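Side-chain contacts in carbohydrate deacetylase Agd3 (Neosartorya fumigata, PDB 6NWZ), which probably removes acetyl groups from N-acetylated sugars of the exopolysaccharide galactosaminogalactan and is required for biofilm formation by this fungus: residues L250-D255 / S568-W573; A493-Y498 / L524-A529; A529-H534 / D541-H546; Q579-V582 / P588-T591. One frame throughout, in Å; residues are numbered along the deposited sequence.

Interaction 1. Residues L250-D255 / S568-W573. With ZN (zinc ion), chain M.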
loop_
_atom_site.group_PDB
_atom_site.type_symbol
_atom_site.label_atom_id
_atom_site.label_comp_id
_atom_site.label_asym_id
_atom_site.label_seq_id
_atom_site.Cartn_x
_atom_site.Cartn_y
_atom_site.Cartn_z
ATOM N N LEU A 250 3.014 7.043 -0.061
ATOM C CA LEU A 250 3.908 6.913 1.087
ATOM C C LEU A 250 3.482 7.942 2.134
ATOM O O LEU A 250 3.963 9.077 2.139
ATOM C CB LEU A 250 5.359 7.093 0.678
ATOM C CG LEU A 250 6.371 6.906 1.806
ATOM C CD1 LEU A 250 6.257 5.506 2.401
ATOM C CD2 LEU A 250 7.782 7.189 1.307
ATOM N N ASN A 251 2.577 7.536 3.021
ATOM C CA ASN A 251 2.076 8.383 4.095
ATOM C C ASN A 251 2.682 7.919 5.412
ATOM O O ASN A 251 2.473 6.773 5.822
ATOM C CB ASN A 251 0.552 8.336 4.162
ATOM C CG ASN A 251 -0.101 8.748 2.861
ATOM O OD1 ASN A 251 0.539 9.344 1.995
ATOM N ND2 ASN A 251 -1.385 8.441 2.719
ATOM N N THR A 252 3.424 8.809 6.073
ATOM C CA THR A 252 4.102 8.496 7.329
ATOM C C THR A 252 3.583 9.438 8.408
ATOM O O THR A 252 3.909 10.631 8.408
ATOM C CB THR A 252 5.618 8.612 7.175
ATOM O OG1 THR A 252 5.971 9.959 6.842
ATOM C CG2 THR A 252 6.104 7.695 6.068
ATOM N N GLN A 253 2.786 8.904 9.331
ATOM C CA GLN A 253 2.124 9.702 10.354
ATOM C C GLN A 253 2.901 9.662 11.661
ATOM O O GLN A 253 3.369 8.600 12.084
ATOM C CB GLN A 253 0.700 9.206 10.585
ATOM C CG GLN A 253 -0.221 9.465 9.420
ATOM C CD GLN A 253 -1.619 8.976 9.688
ATOM O OE1 GLN A 253 -1.817 7.975 10.376
ATOM N NE2 GLN A 253 -2.603 9.686 9.155
ATOM N N ILE A 254 3.027 10.824 12.303
ATOM C CA ILE A 254 3.781 10.977 13.544
ATOM C C ILE A 254 2.778 11.278 14.651
ATOM O O ILE A 254 2.269 12.402 14.752
ATOM C CB ILE A 254 4.838 12.081 13.446
ATOM C CG1 ILE A 254 5.700 11.896 12.197
ATOM C CG2 ILE A 254 5.697 12.092 14.702
ATOM C CD1 ILE A 254 6.422 10.578 12.142
ATOM N N ASP A 255 2.506 10.285 15.495
ATOM C CA ASP A 255 1.564 10.454 16.589
ATOM C C ASP A 255 2.235 11.130 17.783
ATOM O O ASP A 255 3.464 11.202 17.880
ATOM C CB ASP A 255 0.990 9.103 17.025
ATOM C CG ASP A 255 0.186 8.410 15.932
ATOM O OD1 ASP A 255 -0.002 8.991 14.840
ATOM O OD2 ASP A 255 -0.262 7.270 16.176
ATOM N N SER A 568 17.558 10.272 12.622
ATOM C CA SER A 568 16.631 9.694 13.584
ATOM C C SER A 568 16.238 8.287 13.137
ATOM O O SER A 568 16.454 7.891 11.988
ATOM C CB SER A 568 15.381 10.561 13.724
ATOM O OG SER A 568 14.605 10.523 12.536
ATOM N N ILE A 569 15.650 7.522 14.061
ATOM C CA ILE A 569 15.195 6.185 13.694
ATOM C C ILE A 569 14.070 6.272 12.669
ATOM O O ILE A 569 13.908 5.372 11.835
ATOM C CB ILE A 569 14.771 5.381 14.937
ATOM C CG1 ILE A 569 13.715 6.133 15.744
ATOM C CG2 ILE A 569 15.974 5.059 15.806
ATOM C CD1 ILE A 569 13.274 5.390 16.987
ATOM N N PHE A 570 13.289 7.353 12.697
ATOM C CA PHE A 570 12.267 7.553 11.677
ATOM C C PHE A 570 12.898 7.823 10.317
ATOM O O PHE A 570 12.519 7.208 9.313
ATOM C CB PHE A 570 11.338 8.700 12.079
ATOM C CG PHE A 570 10.465 9.184 10.962
ATOM C CD1 PHE A 570 9.340 8.470 10.587
ATOM C CD2 PHE A 570 10.772 10.349 10.278
ATOM C CE1 PHE A 570 8.535 8.911 9.553
ATOM C CE2 PHE A 570 9.970 10.797 9.246
ATOM C CZ PHE A 570 8.853 10.078 8.882
ATOM N N GLN A 571 13.866 8.741 10.262
ATOM C CA GLN A 571 14.532 9.031 8.996
ATOM C C GLN A 571 15.253 7.803 8.451
ATOM O O GLN A 571 15.211 7.535 7.243
ATOM C CB GLN A 571 15.504 10.194 9.175
ATOM C CG GLN A 571 14.819 11.507 9.506
ATOM C CD GLN A 571 15.790 12.552 10.009
ATOM O OE1 GLN A 571 16.153 12.560 11.187
ATOM N NE2 GLN A 571 16.223 13.437 9.120
ATOM N N ALA A 572 15.915 7.037 9.324
ATOM C CA ALA A 572 16.608 5.835 8.870
ATOM C C ALA A 572 15.649 4.841 8.232
ATOM O O ALA A 572 16.026 4.123 7.296
ATOM C CB ALA A 572 17.348 5.176 10.035
ATOM N N TRP A 573 14.413 4.776 8.726
ATOM C CA TRP A 573 13.428 3.889 8.121
ATOM C C TRP A 573 13.016 4.401 6.747
ATOM O O TRP A 573 13.001 3.644 5.769
ATOM C CB TRP A 573 12.215 3.750 9.046
ATOM C CG TRP A 573 11.160 2.792 8.546
ATOM C CD1 TRP A 573 11.049 1.465 8.848
ATOM C CD2 TRP A 573 10.068 3.093 7.664
ATOM N NE1 TRP A 573 9.962 0.921 8.209
ATOM C CE2 TRP A 573 9.343 1.899 7.475
ATOM C CE3 TRP A 573 9.637 4.254 7.014
ATOM C CZ2 TRP A 573 8.209 1.832 6.665
ATOM C CZ3 TRP A 573 8.507 4.186 6.211
ATOM C CH2 TRP A 573 7.809 2.982 6.043
HETATM ZN ZN ZN M . -0.088 5.817 18.132
#
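F570 turns its CG anti to the backbone N (chi1 167°), which carries the phenyl ring off the helix toward the strand, and I254, with CG1 beside its own backbone N (chi1 -51°), sends CD1 out to meet it. I254 CD1 lies over one face of the F570 ring, 4.0 Å from its centroid and displaced toward the rim, a CH-pi contact that suits a flexible aliphatic chain against a flat aromatic. T252 comes instead to the ring's edge, OG1 standing 3.5 Å from F570 CZ; the hydroxyl finds its hydrogen bond with Y298 OH, which satisfies the buried polar end. The segments 252-255 and 569-573 run antiparallel, their axes 11.6 Å apart at closest approach, as when a helix packs on a largely parallel sheet in beta/alpha folds. S568 and Q571 form a capping box at the helix start: Q571 N donates to S568 OG at 3.0 Å, and Q571 OE1 accepts from S568 N. One turn on from F570, W573 brings CZ3 obliquely to within 4.3 Å of T252 CG2. Beyond this packing the strand reaches a metal site, where D255 OD2 binds a zinc ion at 2.4 Å together with H546.

Interaction 2. Residues A493-Y498 / L524-A529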
loop_
_atom_site.group_PDB
_atom_site.type_symbol
_atom_site.label_atom_id
_atom_site.label_comp_id
_atom_site.label_asym_id
_atom_site.label_seq_id
_atom_site.Cartn_x
_atom_site.Cartn_y
_atom_site.Cartn_z
ATOM N N ALA A 493 2.003 -0.986 11.059
ATOM C CA ALA A 493 2.905 -0.777 12.179
ATOM C C ALA A 493 4.305 -1.229 11.790
ATOM O O ALA A 493 4.480 -2.103 10.938
ATOM C CB ALA A 493 2.436 -1.536 13.420
ATOM N N THR A 494 5.304 -0.619 12.417
ATOM C CA THR A 494 6.698 -0.911 12.121
ATOM C C THR A 494 7.420 -1.277 13.410
ATOM O O THR A 494 6.908 -1.080 14.516
ATOM C CB THR A 494 7.390 0.284 11.451
ATOM O OG1 THR A 494 7.425 1.386 12.366
ATOM C CG2 THR A 494 6.632 0.702 10.204
ATOM N N ARG A 495 8.630 -1.815 13.253
ATOM C CA ARG A 495 9.507 -2.098 14.381
ATOM C C ARG A 495 10.185 -0.848 14.929
ATOM O O ARG A 495 11.000 -0.955 15.855
ATOM C CB ARG A 495 10.557 -3.138 13.977
ATOM C CG ARG A 495 9.963 -4.513 13.716
ATOM C CD ARG A 495 10.880 -5.386 12.883
ATOM N NE ARG A 495 10.234 -6.644 12.517
ATOM C CZ ARG A 495 9.457 -6.802 11.449
ATOM N NH1 ARG A 495 9.228 -5.781 10.633
ATOM N NH2 ARG A 495 8.910 -7.983 11.195
ATOM N N ILE A 496 9.883 0.325 14.371
ATOM C CA ILE A 496 10.242 1.593 14.991
ATOM C C ILE A 496 9.163 1.890 16.025
ATOM O O ILE A 496 8.108 2.445 15.697
ATOM C CB ILE A 496 10.361 2.722 13.951
ATOM C CG1 ILE A 496 11.261 2.289 12.791
ATOM C CG2 ILE A 496 10.899 3.985 14.595
ATOM C CD1 ILE A 496 12.668 1.917 13.206
ATOM N N TYR A 497 9.414 1.507 17.273
ATOM C CA TYR A 497 8.356 1.433 18.270
ATOM C C TYR A 497 8.025 2.808 18.848
ATOM O O TYR A 497 8.831 3.743 18.821
ATOM C CB TYR A 497 8.748 0.464 19.383
ATOM C CG TYR A 497 8.929 -0.958 18.900
ATOM C CD1 TYR A 497 7.838 -1.712 18.479
ATOM C CD2 TYR A 497 10.189 -1.545 18.851
ATOM C CE1 TYR A 497 7.992 -3.013 18.031
ATOM C CE2 TYR A 497 10.353 -2.848 18.404
ATOM C CZ TYR A 497 9.249 -3.577 17.995
ATOM O OH TYR A 497 9.392 -4.872 17.547
ATOM N N TYR A 498 6.811 2.908 19.397
ATOM C CA TYR A 498 6.253 4.199 19.786
ATOM C C TYR A 498 7.017 4.843 20.933
ATOM O O TYR A 498 6.989 6.070 21.081
ATOM C CB TYR A 498 4.789 4.032 20.186
ATOM C CG TYR A 498 4.590 3.618 21.630
ATOM C CD1 TYR A 498 4.786 2.301 22.033
ATOM C CD2 TYR A 498 4.210 4.547 22.594
ATOM C CE1 TYR A 498 4.604 1.920 23.357
ATOM C CE2 TYR A 498 4.026 4.175 23.917
ATOM C CZ TYR A 498 4.224 2.861 24.292
ATOM O OH TYR A 498 4.042 2.491 25.606
ATOM N N LEU A 524 16.259 -2.806 10.051
ATOM C CA LEU A 524 15.913 -2.076 8.839
ATOM C C LEU A 524 15.820 -3.003 7.632
ATOM O O LEU A 524 15.025 -2.752 6.717
ATOM C CB LEU A 524 16.937 -0.967 8.592
ATOM C CG LEU A 524 16.938 0.201 9.582
ATOM C CD1 LEU A 524 18.150 1.096 9.357
ATOM C CD2 LEU A 524 15.646 1.008 9.479
ATOM N N ALA A 525 16.611 -4.080 7.614
ATOM C CA ALA A 525 16.560 -5.013 6.492
ATOM C C ALA A 525 15.209 -5.714 6.420
ATOM O O ALA A 525 14.616 -5.828 5.340
ATOM C CB ALA A 525 17.693 -6.031 6.596
ATOM N N VAL A 526 14.701 -6.192 7.561
ATOM C CA VAL A 526 13.398 -6.853 7.543
ATOM C C VAL A 526 12.290 -5.835 7.298
ATOM O O VAL A 526 11.273 -6.155 6.671
ATOM C CB VAL A 526 13.164 -7.665 8.837
ATOM C CG1 VAL A 526 14.470 -8.232 9.359
ATOM C CG2 VAL A 526 12.481 -6.837 9.905
ATOM N N GLU A 527 12.470 -4.592 7.755
ATOM C CA GLU A 527 11.497 -3.554 7.435
ATOM C C GLU A 527 11.501 -3.231 5.948
ATOM O O GLU A 527 10.449 -2.925 5.378
ATOM C CB GLU A 527 11.779 -2.293 8.250
ATOM C CG GLU A 527 11.363 -2.399 9.700
ATOM C CD GLU A 527 9.858 -2.483 9.866
ATOM O OE1 GLU A 527 9.130 -1.864 9.059
ATOM O OE2 GLU A 527 9.406 -3.170 10.806
ATOM N N LYS A 528 12.672 -3.300 5.313
ATOM C CA LYS A 528 12.769 -3.054 3.878
ATOM C C LYS A 528 11.964 -4.082 3.093
ATOM O O LYS A 528 11.202 -3.732 2.183
ATOM C CB LYS A 528 14.240 -3.070 3.456
ATOM C CG LYS A 528 14.480 -2.800 1.982
ATOM C CD LYS A 528 15.956 -2.540 1.695
ATOM C CE LYS A 528 16.826 -3.730 2.055
ATOM N NZ LYS A 528 18.254 -3.468 1.723
ATOM N N ALA A 529 12.116 -5.363 3.434
ATOM C CA ALA A 529 11.401 -6.405 2.706
ATOM C C ALA A 529 9.901 -6.295 2.924
ATOM O O ALA A 529 9.113 -6.390 1.974
ATOM C CB ALA A 529 11.902 -7.781 3.137
#
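E527 OE2 takes two bonds from R495, one from its main chain and one from its side chain. R495 N donates at 2.9 Å to E527 OE2 along a fairly straight line (N-H...O 157°), and R495 NH1 makes a salt bridge to the same E527 OE2 at 2.6 Å. The two donors come from opposite faces of the carboxylate plane. E527 OE2 nevertheless lies near the guanidinium plane, at its edge, and the two flat groups are tilted 59° apart. Such a double grip should favour a negatively charged glutamate. A bend at chi2 (-67°) turns the carboxylate back from the helix to the loop, and the long arginine, extended from CG to NE, runs alongside the oxygen. V526 supplies a methyl over one guanidinium face, its CG2 3.4 Å from R495 CZ; a branched apolar residue fits there because that face makes few hydrogen bonds. T494 CB lies 3.7 Å from E527 OE1, and that oxygen accepts a hydrogen bond from W573 NE1, so a second-shell tryptophan helps fix the carboxylate's rotation. The E527 side chain lies about 6 Å from a bound zinc ion. The loop follows strand 487-492 of the mostly parallel sheet, so the salt bridge ties it to helix 520-536; R495 also touches W510 of helix 503-513, T494 meets W573 of helix 569-584, and T494 and I496 pack on F545 of strand 542-546.

Interaction 3. Residues A529-H534 / D541-H546. With ZN (zinc ion), chain I; ZN (zinc ion), chain M.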
loop_
_atom_site.group_PDB
_atom_site.type_symbol
_atom_site.label_atom_id
_atom_site.label_comp_id
_atom_site.label_asym_id
_atom_site.label_seq_id
_atom_site.Cartn_x
_atom_site.Cartn_y
_atom_site.Cartn_z
ATOM N N ALA A 529 12.116 -5.363 3.434
ATOM C CA ALA A 529 11.401 -6.405 2.706
ATOM C C ALA A 529 9.901 -6.295 2.924
ATOM O O ALA A 529 9.113 -6.390 1.974
ATOM C CB ALA A 529 11.902 -7.781 3.137
ATOM N N ASP A 530 9.488 -6.078 4.171
ATOM C CA ASP A 530 8.068 -6.062 4.485
ATOM C C ASP A 530 7.371 -4.856 3.865
ATOM O O ASP A 530 6.240 -4.968 3.377
ATOM C CB ASP A 530 7.882 -6.088 5.998
ATOM C CG ASP A 530 6.441 -6.174 6.391
ATOM O OD1 ASP A 530 5.809 -7.207 6.089
ATOM O OD2 ASP A 530 5.939 -5.203 6.989
ATOM N N THR A 531 8.032 -3.696 3.859
ATOM C CA THR A 531 7.406 -2.505 3.298
ATOM C C THR A 531 7.367 -2.546 1.774
ATOM O O THR A 531 6.427 -2.021 1.166
ATOM C CB THR A 531 8.136 -1.252 3.776
ATOM O OG1 THR A 531 8.279 -1.304 5.200
ATOM C CG2 THR A 531 7.351 -0.001 3.396
ATOM N N MET A 532 8.373 -3.153 1.137
ATOM C CA MET A 532 8.305 -3.342 -0.309
ATOM C C MET A 532 7.134 -4.240 -0.689
ATOM O O MET A 532 6.479 -4.019 -1.714
ATOM C CB MET A 532 9.616 -3.928 -0.830
ATOM C CG MET A 532 10.804 -2.978 -0.767
ATOM S SD MET A 532 10.536 -1.412 -1.613
ATOM C CE MET A 532 10.215 -0.310 -0.235
ATOM N N ARG A 533 6.854 -5.259 0.127
ATOM C CA ARG A 533 5.702 -6.115 -0.133
ATOM C C ARG A 533 4.405 -5.317 -0.107
ATOM O O ARG A 533 3.501 -5.559 -0.914
ATOM C CB ARG A 533 5.662 -7.249 0.889
ATOM C CG ARG A 533 4.479 -8.175 0.736
ATOM C CD ARG A 533 4.568 -9.346 1.701
ATOM N NE ARG A 533 4.405 -8.966 3.104
ATOM C CZ ARG A 533 3.229 -8.902 3.726
ATOM N NH1 ARG A 533 2.110 -9.173 3.065
ATOM N NH2 ARG A 533 3.169 -8.560 5.008
ATOM N N HIS A 534 4.299 -4.354 0.813
ATOM C CA HIS A 534 3.117 -3.499 0.868
ATOM C C HIS A 534 3.068 -2.550 -0.323
ATOM O O HIS A 534 2.048 -2.459 -1.017
ATOM C CB HIS A 534 3.105 -2.705 2.175
ATOM C CG HIS A 534 3.095 -3.559 3.403
ATOM N ND1 HIS A 534 2.455 -4.778 3.457
ATOM C CD2 HIS A 534 3.647 -3.370 4.624
ATOM C CE1 HIS A 534 2.610 -5.302 4.659
ATOM N NE2 HIS A 534 3.330 -4.468 5.386
ATOM N N ASP A 541 -2.186 1.905 2.369
ATOM C CA ASP A 541 -2.221 2.147 3.805
ATOM C C ASP A 541 -1.030 2.998 4.227
ATOM O O ASP A 541 0.070 2.883 3.679
ATOM C CB ASP A 541 -2.199 0.828 4.586
ATOM C CG ASP A 541 -2.952 -0.285 3.887
ATOM O OD1 ASP A 541 -3.345 -0.100 2.715
ATOM O OD2 ASP A 541 -3.147 -1.350 4.513
ATOM N N GLY A 542 -1.257 3.859 5.215
ATOM C CA GLY A 542 -0.190 4.647 5.788
ATOM C C GLY A 542 0.617 3.853 6.796
ATOM O O GLY A 542 0.403 2.660 7.015
ATOM N N TYR A 543 1.564 4.543 7.430
ATOM C CA TYR A 543 2.489 3.917 8.363
ATOM C C TYR A 543 2.515 4.691 9.675
ATOM O O TYR A 543 2.437 5.924 9.688
ATOM C CB TYR A 543 3.901 3.811 7.750
ATOM C CG TYR A 543 3.954 2.849 6.579
ATOM C CD1 TYR A 543 3.545 3.245 5.311
ATOM C CD2 TYR A 543 4.387 1.535 6.746
ATOM C CE1 TYR A 543 3.574 2.367 4.238
ATOM C CE2 TYR A 543 4.419 0.649 5.674
ATOM C CZ TYR A 543 4.010 1.072 4.423
ATOM O OH TYR A 543 4.034 0.207 3.350
ATOM N N MET A 544 2.628 3.953 10.775
ATOM C CA MET A 544 2.492 4.495 12.120
ATOM C C MET A 544 3.863 4.786 12.722
ATOM O O MET A 544 4.707 3.886 12.822
ATOM C CB MET A 544 1.730 3.511 13.003
ATOM C CG MET A 544 1.685 3.899 14.464
ATOM S SD MET A 544 1.565 2.445 15.519
ATOM C CE MET A 544 3.171 1.705 15.237
ATOM N N PHE A 545 4.072 6.037 13.137
ATOM C CA PHE A 545 5.257 6.434 13.892
ATOM C C PHE A 545 4.828 7.368 15.019
ATOM O O PHE A 545 3.660 7.753 15.126
ATOM C CB PHE A 545 6.308 7.102 12.994
ATOM C CG PHE A 545 6.803 6.221 11.877
ATOM C CD1 PHE A 545 7.752 5.239 12.117
ATOM C CD2 PHE A 545 6.314 6.370 10.588
ATOM C CE1 PHE A 545 8.207 4.422 11.090
ATOM C CE2 PHE A 545 6.764 5.558 9.558
ATOM C CZ PHE A 545 7.712 4.582 9.809
ATOM N N HIS A 546 5.788 7.729 15.871
ATOM C CA HIS A 546 5.500 8.539 17.048
ATOM C C HIS A 546 6.583 9.593 17.236
ATOM O O HIS A 546 7.675 9.499 16.671
ATOM C CB HIS A 546 5.361 7.661 18.297
ATOM C CG HIS A 546 4.162 6.767 18.258
ATOM N ND1 HIS A 546 4.077 5.674 17.422
ATOM C CD2 HIS A 546 2.986 6.823 18.927
ATOM C CE1 HIS A 546 2.905 5.086 17.586
ATOM N NE2 HIS A 546 2.224 5.763 18.495
HETATM ZN ZN ZN I . 4.269 -4.393 7.583
HETATM ZN ZN ZN M . -0.088 5.817 18.132
#
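The helix carrying T531 and H534 stands off the strand, T531 CA lying 9.5 Å from Y543 CA, and the Y543 side chain spans that gap. Its phenol oxygen touches two carbons of the helix: Y543 OH is 3.3 Å from T531 CG2 and equally far from H534 CB. It approaches the imidazole of H534 at the edge, near the ring plane, whereas T531 CG2 sits oblique to the tyrosine ring. A small branched threonine suits this place: its methyl packs on the tyrosine while OG1 bonds back to E527 O in its own helix. D530 and H534 stand at positions i and i+4, about one helical turn apart, and this spacing makes a two-residue metal site: D530 OD2 binds a zinc ion at 1.9 Å and H534 NE2 binds it at 2.4 Å. For H534 a chi1 of -59° places the ring beside the backbone N, while D530 swings its carboxylate anti (chi1 -176°) to reach the same ion. R533 NH2 forms a salt bridge with D530 OD1 at 3.2 Å, meeting it on the syn side, and W492 stacks on the H534 ring. At the C-terminal end of the strand, H546 NE2 binds a second zinc ion at 2.3 Å.

Interaction 4. Residues Q579-V582 / P588-T591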
loop_
_atom_site.group_PDB
_atom_site.type_symbol
_atom_site.label_atom_id
_atom_site.label_comp_id
_atom_site.label_asym_id
_atom_site.label_seq_id
_atom_site.Cartn_x
_atom_site.Cartn_y
_atom_site.Cartn_z
ATOM N N GLN A 579 14.994 4.427 -0.740
ATOM C CA GLN A 579 16.110 4.048 -1.600
ATOM C C GLN A 579 15.885 2.685 -2.244
ATOM O O GLN A 579 16.244 2.478 -3.410
ATOM C CB GLN A 579 17.414 4.066 -0.804
ATOM C CG GLN A 579 17.814 5.459 -0.342
ATOM C CD GLN A 579 19.142 5.478 0.379
ATOM O OE1 GLN A 579 20.059 4.731 0.040
ATOM N NE2 GLN A 579 19.252 6.335 1.387
ATOM N N GLU A 580 15.288 1.745 -1.512
ATOM C CA GLU A 580 15.023 0.435 -2.097
ATOM C C GLU A 580 13.927 0.516 -3.151
ATOM O O GLU A 580 14.033 -0.106 -4.215
ATOM C CB GLU A 580 14.640 -0.562 -1.008
ATOM C CG GLU A 580 14.455 -1.975 -1.534
ATOM C CD GLU A 580 15.755 -2.608 -2.000
ATOM O OE1 GLU A 580 16.843 -2.054 -1.724
ATOM O OE2 GLU A 580 15.686 -3.673 -2.642
ATOM N N PHE A 581 12.862 1.265 -2.866
ATOM C CA PHE A 581 11.804 1.457 -3.852
ATOM C C PHE A 581 12.362 2.038 -5.146
ATOM O O PHE A 581 12.027 1.573 -6.243
ATOM C CB PHE A 581 10.722 2.362 -3.260
ATOM C CG PHE A 581 9.563 2.627 -4.177
ATOM C CD1 PHE A 581 8.470 1.776 -4.197
ATOM C CD2 PHE A 581 9.552 3.750 -4.994
ATOM C CE1 PHE A 581 7.392 2.028 -5.034
ATOM C CE2 PHE A 581 8.481 4.006 -5.833
ATOM C CZ PHE A 581 7.400 3.142 -5.850
ATOM N N VAL A 582 13.236 3.042 -5.035
ATOM C CA VAL A 582 13.798 3.673 -6.224
ATOM C C VAL A 582 14.772 2.733 -6.930
ATOM O O VAL A 582 14.942 2.806 -8.153
ATOM C CB VAL A 582 14.449 5.017 -5.842
ATOM C CG1 VAL A 582 15.290 5.549 -6.976
ATOM C CG2 VAL A 582 13.372 6.034 -5.480
ATOM N N PRO A 588 6.604 7.186 -9.290
ATOM C CA PRO A 588 6.591 8.253 -8.287
ATOM C C PRO A 588 6.141 7.733 -6.930
ATOM O O PRO A 588 5.459 6.710 -6.813
ATOM C CB PRO A 588 5.583 9.264 -8.851
ATOM C CG PRO A 588 5.444 8.913 -10.302
ATOM C CD PRO A 588 5.640 7.432 -10.372
ATOM N N LEU A 589 6.554 8.452 -5.891
ATOM C CA LEU A 589 6.014 8.294 -4.547
ATOM C C LEU A 589 5.245 9.564 -4.218
ATOM O O LEU A 589 5.823 10.656 -4.204
ATOM C CB LEU A 589 7.117 8.052 -3.517
ATOM C CG LEU A 589 7.852 6.712 -3.562
ATOM C CD1 LEU A 589 9.082 6.746 -2.671
ATOM C CD2 LEU A 589 6.929 5.588 -3.138
ATOM N N VAL A 590 3.947 9.427 -3.968
ATOM C CA VAL A 590 3.078 10.575 -3.742
ATOM C C VAL A 590 2.496 10.475 -2.341
ATOM O O VAL A 590 1.832 9.487 -2.007
ATOM C CB VAL A 590 1.964 10.661 -4.792
ATOM C CG1 VAL A 590 1.106 11.862 -4.519
ATOM C CG2 VAL A 590 2.568 10.742 -6.183
ATOM N N THR A 591 2.754 11.493 -1.520
ATOM C CA THR A 591 2.145 11.607 -0.202
ATOM C C THR A 591 0.867 12.427 -0.317
ATOM O O THR A 591 0.851 13.474 -0.975
ATOM C CB THR A 591 3.104 12.264 0.798
ATOM O OG1 THR A 591 4.273 11.454 0.960
ATOM C CG2 THR A 591 2.437 12.439 2.152
#
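This is a buried apolar contact in which F581, near the C-terminal end of helix 569-584, packs against L589 of the connection that leads on to helix 594-607. The chain leaves the helix, turns and comes back past it, so that F581 CA and L589 CA are 9.0 Å apart, and the two side chains fill the interval by lying alongside each other, pointing opposite ways. L589 lays a methyl on one face of the phenyl ring: L589 CD2 is 3.6 Å from the centroid of the F581 ring and 17° off the normal, a CH-pi contact. Its nearest ring atom is F581 CE2, 3.5 Å from L589 CD2. The branch point follows the methyl, with L589 CG 3.6 Å from F581 CE2, while the other methyl, L589 CD1, reaches F581 CD2 at 3.8 Å. Leucine suits the position because its forked end can spread over a flat ring. F581 holds its ring out from the helix with CG anti to the backbone N (chi1 -179°), and L589 answers with CG beside its own N (chi1 -70°), which tips the fork toward the helix. The leucine backbone is tied down on a loop: L589 N bonds to S296 OG, and both L589 and T591 form backbone hydrogen bonds with S297. T591 OG1 also bonds to L250 O, just ahead of strand 252-257. On the helix side, F581 touches M532, so the pair joins the end of helix 569-584 to helix 520-536.

How the interactions relate
Interactions 1, 3 and 4 are buried, while interaction 2 is only partly so. What crosses between the segments differs accordingly: carbon and ring packing in interactions 1, 3 and 4, hydrogen bonds and a salt bridge only in interaction 2. Helix 569-584 serves both interaction 1 and interaction 4, and helix 520-536 serves interactions 2 and 3, which share A529. Strands 252-257 and 542-546 are parallel neighbours in one sheet, so interactions 1 and 3 pack on adjacent strands and contribute to the same zinc site. W573 of interaction 1 links outward, packing on F545 and T531 of interaction 3. Interaction 4 lies farther off, touching interaction 3 through M532 and interaction 1 through the L250-T591 hydrogen bond.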